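Local coordinates for Mll5499 protein (Mesorhizobium loti, PDB 3BDE) that is of unknown function but belongs to the dimeric stress-responsive alpha/beta barrel (Dabb) family and adopts a ferredoxin-like fold, at residues 86-90 / 91-95. Numbering follows the deposited sequence.
Sequences RYNDH and PDHVA. With EDO (1,2-ethanediol), chain K; EDO (1,2-ethanediol), chain D.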
loop_
_atom_site.group_PDB
_atom_site.type_symbol
_atom_site.label_atom_id
_atom_site.label_comp_id
_atom_site.label_asym_id
_atom_site.label_seq_id
_atom_site.Cartn_x
_atom_site.Cartn_y
_atom_site.Cartn_z
ATOM N N ARG A 86 -4.262 -8.378 18.302
ATOM C CA ARG A 86 -4.015 -9.784 18.671
ATOM C C ARG A 86 -2.923 -10.432 17.802
ATOM O O ARG A 86 -2.151 -11.223 18.302
ATOM C CB ARG A 86 -5.326 -10.582 18.656
ATOM C CG ARG A 86 -6.206 -10.190 19.837
ATOM C CD ARG A 86 -7.587 -10.773 19.722
ATOM N NE ARG A 86 -8.413 -10.463 20.921
ATOM C CZ ARG A 86 -9.741 -10.347 20.954
ATOM N NH1 ARG A 86 -10.497 -10.428 19.862
ATOM N NH2 ARG A 86 -10.335 -10.076 22.116
ATOM N N TYR A 87 -2.858 -10.069 16.518
ATOM C CA TYR A 87 -1.754 -10.482 15.649
ATOM C C TYR A 87 -0.433 -9.868 16.158
ATOM O O TYR A 87 0.578 -10.565 16.319
ATOM C CB TYR A 87 -2.009 -10.026 14.212
ATOM C CG TYR A 87 -0.796 -9.928 13.320
ATOM C CD1 TYR A 87 -0.253 -11.070 12.690
ATOM C CD2 TYR A 87 -0.204 -8.699 13.067
ATOM C CE1 TYR A 87 0.854 -10.948 11.828
ATOM C CE2 TYR A 87 0.907 -8.573 12.214
ATOM C CZ TYR A 87 1.416 -9.703 11.598
ATOM O OH TYR A 87 2.499 -9.571 10.766
ATOM N N ASN A 88 -0.446 -8.555 16.393
ATOM C CA ASN A 88 0.771 -7.838 16.831
ATOM C C ASN A 88 1.372 -8.441 18.093
ATOM O O ASN A 88 2.588 -8.595 18.181
ATOM C CB ASN A 88 0.449 -6.357 17.081
ATOM C CG ASN A 88 1.675 -5.549 17.483
ATOM O OD1 ASN A 88 2.472 -5.147 16.635
ATOM N ND2 ASN A 88 1.824 -5.309 18.775
ATOM N N ASP A 89 0.494 -8.787 19.040
ATOM C CA ASP A 89 0.887 -9.332 20.351
ATOM C C ASP A 89 1.072 -10.846 20.398
ATOM O O ASP A 89 1.473 -11.372 21.431
ATOM C CB ASP A 89 -0.147 -8.921 21.414
ATOM C CG ASP A 89 -0.187 -7.428 21.662
ATOM O OD1 ASP A 89 0.629 -6.683 21.093
ATOM O OD2 ASP A 89 -1.058 -7.007 22.453
ATOM N N HIS A 90 0.804 -11.537 19.295
ATOM C CA HIS A 90 0.928 -12.998 19.241
ATOM C C HIS A 90 2.407 -13.341 19.437
ATOM O O HIS A 90 3.265 -12.645 18.886
ATOM C CB HIS A 90 0.427 -13.560 17.911
ATOM C CG HIS A 90 0.286 -15.047 17.920
ATOM N ND1 HIS A 90 1.363 -15.894 17.787
ATOM C CD2 HIS A 90 -0.798 -15.841 18.097
ATOM C CE1 HIS A 90 0.947 -17.146 17.875
ATOM N NE2 HIS A 90 -0.357 -17.140 18.064
ATOM N N PRO A 91 2.716 -14.363 20.258
ATOM C CA PRO A 91 4.128 -14.736 20.483
ATOM C C PRO A 91 4.964 -14.971 19.216
ATOM O O PRO A 91 6.158 -14.621 19.183
ATOM C CB PRO A 91 4.022 -16.012 21.330
ATOM C CG PRO A 91 2.711 -15.921 21.998
ATOM C CD PRO A 91 1.804 -15.187 21.079
ATOM N N ASP A 92 4.358 -15.579 18.195
ATOM C CA ASP A 92 5.027 -15.819 16.920
ATOM C C ASP A 92 5.402 -14.510 16.212
ATOM O O ASP A 92 6.465 -14.435 15.582
ATOM C CB ASP A 92 4.153 -16.663 15.948
ATOM C CG ASP A 92 3.896 -18.086 16.428
ATOM O OD1 ASP A 92 4.310 -18.475 17.535
ATOM O OD2 ASP A 92 3.212 -18.822 15.692
ATOM N N HIS A 93 4.521 -13.505 16.293
ATOM C CA HIS A 93 4.797 -12.205 15.672
ATOM C C HIS A 93 5.874 -11.464 16.473
ATOM O O HIS A 93 6.798 -10.917 15.915
ATOM C CB HIS A 93 3.543 -11.355 15.561
ATOM C CG HIS A 93 3.788 -10.027 14.925
ATOM N ND1 HIS A 93 3.769 -8.845 15.637
ATOM C CD2 HIS A 93 4.176 -9.706 13.667
ATOM C CE1 HIS A 93 4.080 -7.849 14.829
ATOM N NE2 HIS A 93 4.316 -8.343 13.621
ATOM N N VAL A 94 5.727 -11.466 17.799
ATOM C CA VAL A 94 6.747 -10.883 18.692
ATOM C C VAL A 94 8.165 -11.465 18.445
ATOM O O VAL A 94 9.138 -10.718 18.337
ATOM C CB VAL A 94 6.326 -11.038 20.183
ATOM C CG1 VAL A 94 7.391 -10.531 21.120
ATOM C CG2 VAL A 94 5.028 -10.262 20.410
ATOM N N ALA A 95 8.249 -12.786 18.319
ATOM C CA ALA A 95 9.505 -13.499 18.069
ATOM C C ALA A 95 10.042 -13.143 16.686
ATOM O O ALA A 95 11.232 -12.834 16.536
ATOM C CB ALA A 95 9.301 -15.015 18.206
HETATM C C1 EDO K . 6.143 -7.144 18.330
HETATM O O1 EDO K . 6.892 -7.048 19.546
HETATM C C2 EDO K . 5.386 -5.845 18.115
HETATM O O2 EDO K . 5.410 -5.467 16.734
HETATM C C1 EDO D . 5.654 -7.865 10.177
HETATM O O1 EDO D . 5.913 -7.323 11.475
HETATM C C2 EDO D . 4.516 -7.115 9.514
HETATM O O2 EDO D . 3.371 -7.247 10.357
#
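His93 reaches back across the turn to Tyr87 and Asn88. Its CB lies 3.2 Å from Tyr87 O. The ring is swung away from its own backbone N (chi1 -180°), which lays one face of the imidazole against the Tyr87 ring and turns its ND1 edge to Asn88 O. His93 ND1 donates to Asn88 O at 2.8 Å, and this acceptor lies close to the imidazole plane. ND1 therefore carries a proton. His93 CD2 meets Tyr87 CZ at 3.4 Å. The two rings are inclined at 37°, an oblique pair with centroids 4.3 Å apart. His93 CE1 comes within 3.6 Å of Asn88 OD1. At the tip, His93 NE2 hydrogen-bonds O1 of a 1,2-ethanediol whose O2 bonds Tyr87 OH. This diol, probably from the crystallisation liquor, bridges the two side chains.

His90 is the N-cap of helix 91-104. His90 ND1 accepts from Asp92 N at 3.0 Å, and its carbonyl takes a nearly straight bond from Val94 N (177°). Pro91 CD sits over one face of the His90 ring, toward its rim, in a CH-pi contact.

The turn joins helix 81-88 to helix 91-104. The side chains of Tyr87 and His93 touch Leu49 of helix 36-50 and Ile52 just beyond it, and Tyr87 also meets Phe78 of strand 72-78.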